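Local coordinates for molybdopterin-guanine dinucleotide biosynthesis adapter protein (Escherichia coli, PDB 1NP6), which binds GTP, hydrolyses it weakly, and may act as an adapter for efficient synthesis and use of the molybdopterin guanine dinucleotide form of molybdenum cofactor, at residues 25-35 and 158-169. Sequence-based numbering, arbitrary orientation.
Sequences KLIPALCARGI and VEGLADFVVEWM
A162 packs against L26, A29 and L30 where two helices of this P-loop NTPase fold meet, the one following the Walker A loop and the C-terminal one, axes 9.4 Å apart, crossing at -60°. Both lie on the parallel sheet: L30 and M169 each reach L103 of strand 103-107, and L161 rests on L153. Among the apolar contacts, L26 places CG anti to its own N (chi1 176°), and from there CD1 turns to rest against both L161 CG, at 4.0 Å, and A162. A29 CB meets A162 CB at 4.3 Å, and L30 CD2 bridges A162 and V165. Beyond the Schellman turn at G34, I35 CD1 presses tightly on V166 CG2, 3.5 Å away. At the other end, K25 CE and NZ lie against V158 CG2, the side chains crossing at about a right angle. The extended R33 chain passes A162 CB to a salt bridge with E159: NH2 donates to the anti side of OE1 at 2.9 Å, guanidinium and carboxylate planes 18° apart, the bond clearly bent. D163 OD1 also lies beside the guanidinium, but modelled too close to R33 NH1 to be sure. One water accepts from R33 NE and donates to E159 OE1 and, at 2.7 Å, A29 O.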
ATOM      1  N   LYS B  25     -18.486  -2.844  13.241  1.00 44.91           N
ATOM      2  CA  LYS B  25     -19.452  -3.952  13.326  1.00 48.68           C
ATOM      3  C   LYS B  25     -20.118  -4.346  11.995  1.00 47.11           C
ATOM      4  O   LYS B  25     -20.577  -5.474  11.834  1.00 32.87           O
ATOM      5  CB  LYS B  25     -20.569  -3.651  14.336  1.00 55.59           C
ATOM      6  CG  LYS B  25     -20.208  -2.698  15.465  1.00 65.96           C
ATOM      7  CD  LYS B  25     -21.128  -2.895  16.655  1.00 67.29           C
ATOM      8  CE  LYS B  25     -22.389  -2.054  16.534  1.00 70.91           C
ATOM      9  NZ  LYS B  25     -23.545  -2.646  17.274  1.00 80.51           N
ATOM     10  N   LEU B  26     -20.214  -3.415  11.051  1.00 40.82           N
ATOM     11  CA  LEU B  26     -20.869  -3.724   9.778  1.00 30.85           C
ATOM     12  C   LEU B  26     -20.012  -4.609   8.884  1.00 27.65           C
ATOM     13  O   LEU B  26     -20.533  -5.542   8.242  1.00 33.71           O
ATOM     14  CB  LEU B  26     -21.245  -2.418   9.040  1.00 33.77           C
ATOM     15  CG  LEU B  26     -21.851  -2.594   7.643  1.00 29.64           C
ATOM     16  CD1 LEU B  26     -23.225  -3.267   7.685  1.00 29.05           C
ATOM     17  CD2 LEU B  26     -21.898  -1.224   6.914  1.00 34.34           C
ATOM     18  N   ILE B  27     -18.704  -4.328   8.846  1.00 26.85           N
ATOM     19  CA  ILE B  27     -17.759  -5.054   7.998  1.00 34.05           C
ATOM     20  C   ILE B  27     -17.739  -6.576   8.309  1.00 37.88           C
ATOM     21  O   ILE B  27     -17.863  -7.395   7.395  1.00 28.53           O
ATOM     22  CB  ILE B  27     -16.345  -4.394   8.038  1.00 34.21           C
ATOM     23  CG1 ILE B  27     -16.346  -3.081   7.217  1.00 31.27           C
ATOM     24  CG2 ILE B  27     -15.260  -5.333   7.488  1.00 35.09           C
ATOM     25  CD1 ILE B  27     -15.168  -2.132   7.526  1.00 36.16           C
ATOM     26  N   PRO B  28     -17.611  -6.960   9.575  1.00 40.69           N
ATOM     27  CA  PRO B  28     -17.733  -8.388   9.935  1.00 32.00           C
ATOM     28  C   PRO B  28     -19.046  -9.006   9.468  1.00 28.16           C
ATOM     29  O   PRO B  28     -19.021 -10.118   8.934  1.00 38.46           O
ATOM     30  CB  PRO B  28     -17.656  -8.384  11.479  1.00 40.42           C
ATOM     31  CG  PRO B  28     -16.905  -7.140  11.828  1.00 47.92           C
ATOM     32  CD  PRO B  28     -17.286  -6.115  10.745  1.00 35.94           C
ATOM     33  N   ALA B  29     -20.161  -8.287   9.668  1.00 28.79           N
ATOM     34  CA  ALA B  29     -21.478  -8.732   9.282  1.00 32.85           C
ATOM     35  C   ALA B  29     -21.594  -8.941   7.772  1.00 43.43           C
ATOM     36  O   ALA B  29     -22.214  -9.904   7.313  1.00 40.66           O
ATOM     37  CB  ALA B  29     -22.521  -7.757   9.766  1.00 40.61           C
ATOM     38  N   LEU B  30     -20.999  -8.041   6.999  1.00 40.49           N
ATOM     39  CA  LEU B  30     -20.936  -8.230   5.553  1.00 40.65           C
ATOM     40  C   LEU B  30     -20.108  -9.478   5.190  1.00 31.92           C
ATOM     41  O   LEU B  30     -20.525 -10.290   4.360  1.00 37.03           O
ATOM     42  CB  LEU B  30     -20.376  -6.971   4.864  1.00 33.55           C
ATOM     43  CG  LEU B  30     -21.267  -5.712   4.886  1.00 44.80           C
ATOM     44  CD1 LEU B  30     -20.518  -4.479   4.371  1.00 30.42           C
ATOM     45  CD2 LEU B  30     -22.588  -5.911   4.125  1.00 35.20           C
ATOM     46  N   CYS B  31     -18.937  -9.612   5.816  1.00 32.62           N
ATOM     47  CA  CYS B  31     -18.030 -10.721   5.556  1.00 38.56           C
ATOM     48  C   CYS B  31     -18.705 -12.067   5.863  1.00 44.38           C
ATOM     49  O   CYS B  31     -18.457 -13.065   5.180  1.00 43.57           O
ATOM     50  CB  CYS B  31     -16.760 -10.579   6.398  1.00 40.30           C
ATOM     51  SG  CYS B  31     -15.549  -9.397   5.784  1.00 41.88           S
ATOM     52  N   ALA B  32     -19.568 -12.079   6.877  1.00 40.17           N
ATOM     53  CA  ALA B  32     -20.304 -13.294   7.259  1.00 51.00           C
ATOM     54  C   ALA B  32     -21.252 -13.781   6.160  1.00 54.05           C
ATOM     55  O   ALA B  32     -21.498 -14.978   6.051  1.00 56.54           O
ATOM     56  CB  ALA B  32     -21.068 -13.077   8.550  1.00 34.30           C
ATOM     57  N   ARG B  33     -21.784 -12.855   5.358  1.00 48.46           N
ATOM     58  CA  ARG B  33     -22.660 -13.201   4.229  1.00 36.56           C
ATOM     59  C   ARG B  33     -21.893 -13.556   2.933  1.00 33.49           C
ATOM     60  O   ARG B  33     -22.511 -13.841   1.887  1.00 37.00           O
ATOM     61  CB  ARG B  33     -23.663 -12.072   3.963  1.00 47.85           C
ATOM     62  CG  ARG B  33     -24.683 -11.833   5.065  1.00 42.76           C
ATOM     63  CD  ARG B  33     -25.232 -10.419   5.083  1.00 38.00           C
ATOM     64  NE  ARG B  33     -25.902 -10.081   6.340  1.00 45.66           N
ATOM     65  CZ  ARG B  33     -27.213 -10.127   6.530  1.00 44.77           C
ATOM     66  NH1 ARG B  33     -28.024 -10.502   5.552  1.00 62.92           N
ATOM     67  NH2 ARG B  33     -27.725  -9.796   7.705  1.00 46.41           N
ATOM     68  N   GLY B  34     -20.559 -13.512   3.019  1.00 35.66           N
ATOM     69  CA  GLY B  34     -19.642 -13.815   1.923  1.00 35.36           C
ATOM     70  C   GLY B  34     -19.245 -12.595   1.079  1.00 44.74           C
ATOM     71  O   GLY B  34     -18.584 -12.731   0.053  1.00 42.20           O
ATOM     72  N   ILE B  35     -19.672 -11.408   1.492  1.00 35.91           N
ATOM     73  CA  ILE B  35     -19.238 -10.165   0.842  1.00 34.72           C
ATOM     74  C   ILE B  35     -17.774  -9.893   1.192  1.00 38.39           C
ATOM     75  O   ILE B  35     -17.386 -10.009   2.349  1.00 42.02           O
ATOM     76  CB  ILE B  35     -20.125  -8.969   1.280  1.00 41.82           C
ATOM     77  CG1 ILE B  35     -21.534  -9.101   0.691  1.00 34.41           C
ATOM     78  CG2 ILE B  35     -19.471  -7.615   0.880  1.00 43.19           C
ATOM     79  CD1 ILE B  35     -22.623  -8.773   1.669  1.00 32.10           C
ATOM     80  N   VAL B 158     -27.705  -3.568  13.139  1.00 39.52           N
ATOM     81  CA  VAL B 158     -26.584  -3.886  12.248  1.00 41.54           C
ATOM     82  C   VAL B 158     -26.883  -4.941  11.168  1.00 54.10           C
ATOM     83  O   VAL B 158     -26.486  -4.765   9.999  1.00 32.91           O
ATOM     84  CB  VAL B 158     -25.304  -4.270  13.049  1.00 46.92           C
ATOM     85  CG1 VAL B 158     -24.138  -4.599  12.116  1.00 47.13           C
ATOM     86  CG2 VAL B 158     -24.910  -3.152  14.007  1.00 47.64           C
ATOM     87  N   GLU B 159     -27.554  -6.034  11.544  1.00 32.58           N
ATOM     88  CA  GLU B 159     -27.982  -7.027  10.545  1.00 41.53           C
ATOM     89  C   GLU B 159     -28.976  -6.459   9.519  1.00 35.72           C
ATOM     90  O   GLU B 159     -28.937  -6.820   8.339  1.00 37.43           O
ATOM     91  CB  GLU B 159     -28.564  -8.295  11.198  1.00 43.25           C
ATOM     92  CG  GLU B 159     -27.614  -9.025  12.142  1.00 50.29           C
ATOM     93  CD  GLU B 159     -26.401  -9.621  11.439  1.00 61.67           C
ATOM     94  OE1 GLU B 159     -26.536 -10.091  10.283  1.00 61.16           O
ATOM     95  OE2 GLU B 159     -25.306  -9.611  12.047  1.00 50.38           O
ATOM     96  N   GLY B 160     -29.867  -5.587   9.978  1.00 34.25           N
ATOM     97  CA  GLY B 160     -30.811  -4.915   9.108  1.00 43.47           C
ATOM     98  C   GLY B 160     -30.080  -4.026   8.108  1.00 38.37           C
ATOM     99  O   GLY B 160     -30.437  -3.998   6.925  1.00 40.09           O
ATOM    100  N   LEU B 161     -29.058  -3.322   8.600  1.00 37.68           N
ATOM    101  CA  LEU B 161     -28.180  -2.477   7.778  1.00 40.39           C
ATOM    102  C   LEU B 161     -27.419  -3.305   6.728  1.00 42.65           C
ATOM    103  O   LEU B 161     -27.337  -2.919   5.562  1.00 28.87           O
ATOM    104  CB  LEU B 161     -27.219  -1.680   8.681  1.00 30.81           C
ATOM    105  CG  LEU B 161     -26.268  -0.654   8.043  1.00 49.37           C
ATOM    106  CD1 LEU B 161     -27.014   0.319   7.116  1.00 31.06           C
ATOM    107  CD2 LEU B 161     -25.511   0.106   9.121  1.00 47.36           C
ATOM    108  N   ALA B 162     -26.886  -4.455   7.139  1.00 28.27           N
ATOM    109  CA  ALA B 162     -26.214  -5.369   6.223  1.00 32.38           C
ATOM    110  C   ALA B 162     -27.166  -5.895   5.132  1.00 29.78           C
ATOM    111  O   ALA B 162     -26.751  -6.085   3.992  1.00 34.59           O
ATOM    112  CB  ALA B 162     -25.550  -6.548   7.000  1.00 35.22           C
ATOM    113  N   ASP B 163     -28.434  -6.095   5.479  1.00 33.47           N
ATOM    114  CA  ASP B 163     -29.445  -6.534   4.526  1.00 40.65           C
ATOM    115  C   ASP B 163     -29.705  -5.441   3.493  1.00 39.48           C
ATOM    116  O   ASP B 163     -29.859  -5.735   2.310  1.00 38.57           O
ATOM    117  CB  ASP B 163     -30.769  -6.875   5.222  1.00 43.85           C
ATOM    118  CG  ASP B 163     -30.714  -8.187   6.006  1.00 48.88           C
ATOM    119  OD1 ASP B 163     -29.709  -8.916   5.915  1.00 49.70           O
ATOM    120  OD2 ASP B 163     -31.641  -8.564   6.739  1.00 45.31           O
ATOM    121  N   PHE B 164     -29.766  -4.195   3.956  1.00 33.51           N
ATOM    122  CA  PHE B 164     -30.077  -3.055   3.083  1.00 37.21           C
ATOM    123  C   PHE B 164     -28.948  -2.805   2.072  1.00 39.30           C
ATOM    124  O   PHE B 164     -29.199  -2.429   0.906  1.00 36.90           O
ATOM    125  CB  PHE B 164     -30.372  -1.801   3.921  1.00 35.68           C
ATOM    126  CG  PHE B 164     -30.588  -0.554   3.099  1.00 33.86           C
ATOM    127  CD1 PHE B 164     -31.864  -0.201   2.671  1.00 34.43           C
ATOM    128  CD2 PHE B 164     -29.507   0.258   2.753  1.00 31.89           C
ATOM    129  CE1 PHE B 164     -32.061   0.945   1.890  1.00 38.75           C
ATOM    130  CE2 PHE B 164     -29.698   1.400   1.976  1.00 42.90           C
ATOM    131  CZ  PHE B 164     -30.983   1.741   1.557  1.00 34.66           C
ATOM    132  N   VAL B 165     -27.712  -2.994   2.530  1.00 30.43           N
ATOM    133  CA  VAL B 165     -26.540  -2.867   1.665  1.00 35.86           C
ATOM    134  C   VAL B 165     -26.529  -3.975   0.602  1.00 41.04           C
ATOM    135  O   VAL B 165     -26.376  -3.690  -0.573  1.00 25.38           O
ATOM    136  CB  VAL B 165     -25.203  -2.780   2.457  1.00 31.34           C
ATOM    137  CG1 VAL B 165     -23.976  -2.790   1.523  1.00 33.53           C
ATOM    138  CG2 VAL B 165     -25.166  -1.557   3.383  1.00 27.34           C
ATOM    139  N   VAL B 166     -26.715  -5.236   0.974  1.00 27.82           N
ATOM    140  CA  VAL B 166     -26.864  -6.283  -0.069  1.00 42.86           C
ATOM    141  C   VAL B 166     -27.914  -5.952  -1.173  1.00 46.36           C
ATOM    142  O   VAL B 166     -27.655  -6.103  -2.379  1.00 36.63           O
ATOM    143  CB  VAL B 166     -27.172  -7.671   0.537  1.00 43.84           C
ATOM    144  CG1 VAL B 166     -27.380  -8.718  -0.572  1.00 42.00           C
ATOM    145  CG2 VAL B 166     -26.047  -8.094   1.448  1.00 36.81           C
ATOM    146  N   GLU B 167     -29.086  -5.493  -0.741  1.00 36.44           N
ATOM    147  CA  GLU B 167     -30.192  -5.197  -1.641  1.00 38.46           C
ATOM    148  C   GLU B 167     -29.878  -4.039  -2.593  1.00 39.90           C
ATOM    149  O   GLU B 167     -30.281  -4.072  -3.747  1.00 37.90           O
ATOM    150  CB  GLU B 167     -31.464  -4.920  -0.842  1.00 34.90           C
ATOM    151  CG  GLU B 167     -32.197  -6.197  -0.474  1.00 49.29           C
ATOM    152  CD  GLU B 167     -32.728  -6.184   0.944  1.00 69.07           C
ATOM    153  OE1 GLU B 167     -33.430  -5.215   1.307  1.00 69.30           O
ATOM    154  OE2 GLU B 167     -32.448  -7.145   1.691  1.00 66.85           O
ATOM    155  N   TRP B 168     -29.172  -3.027  -2.083  1.00 32.62           N
ATOM    156  CA  TRP B 168     -28.639  -1.936  -2.885  1.00 44.46           C
ATOM    157  C   TRP B 168     -27.596  -2.442  -3.889  1.00 50.41           C
ATOM    158  O   TRP B 168     -27.595  -2.015  -5.056  1.00 31.30           O
ATOM    159  CB  TRP B 168     -28.061  -0.832  -1.985  1.00 36.57           C
ATOM    160  CG  TRP B 168     -27.322   0.235  -2.761  1.00 26.41           C
ATOM    161  CD1 TRP B 168     -27.876   1.302  -3.440  1.00 34.75           C
ATOM    162  CD2 TRP B 168     -25.907   0.335  -2.947  1.00 34.02           C
ATOM    163  NE1 TRP B 168     -26.881   2.052  -4.021  1.00 31.05           N
ATOM    164  CE2 TRP B 168     -25.666   1.477  -3.749  1.00 33.40           C
ATOM    165  CE3 TRP B 168     -24.804  -0.435  -2.528  1.00 25.47           C
ATOM    166  CZ2 TRP B 168     -24.377   1.868  -4.127  1.00 36.52           C
ATOM    167  CZ3 TRP B 168     -23.527  -0.048  -2.906  1.00 37.63           C
ATOM    168  CH2 TRP B 168     -23.323   1.104  -3.696  1.00 35.07           C
ATOM    169  N   MET B 169     -26.726  -3.356  -3.445  1.00 26.66           N
ATOM    170  CA  MET B 169     -25.689  -3.928  -4.312  1.00 32.19           C
ATOM    171  C   MET B 169     -26.279  -4.674  -5.523  1.00 41.72           C
ATOM    172  O   MET B 169     -25.740  -4.603  -6.636  1.00 37.27           O
ATOM    173  CB  MET B 169     -24.751  -4.863  -3.531  1.00 29.77           C
ATOM    174  CG  MET B 169     -23.698  -4.146  -2.672  1.00 27.47           C
ATOM    175  SD  MET B 169     -22.850  -5.341  -1.519  1.00 35.40           S
ATOM    176  CE  MET B 169     -21.724  -6.049  -2.650  1.00 33.39           C
TER
HETATM  177  O   HOH W   1     -24.517 -10.659   8.445  1.00 54.22           O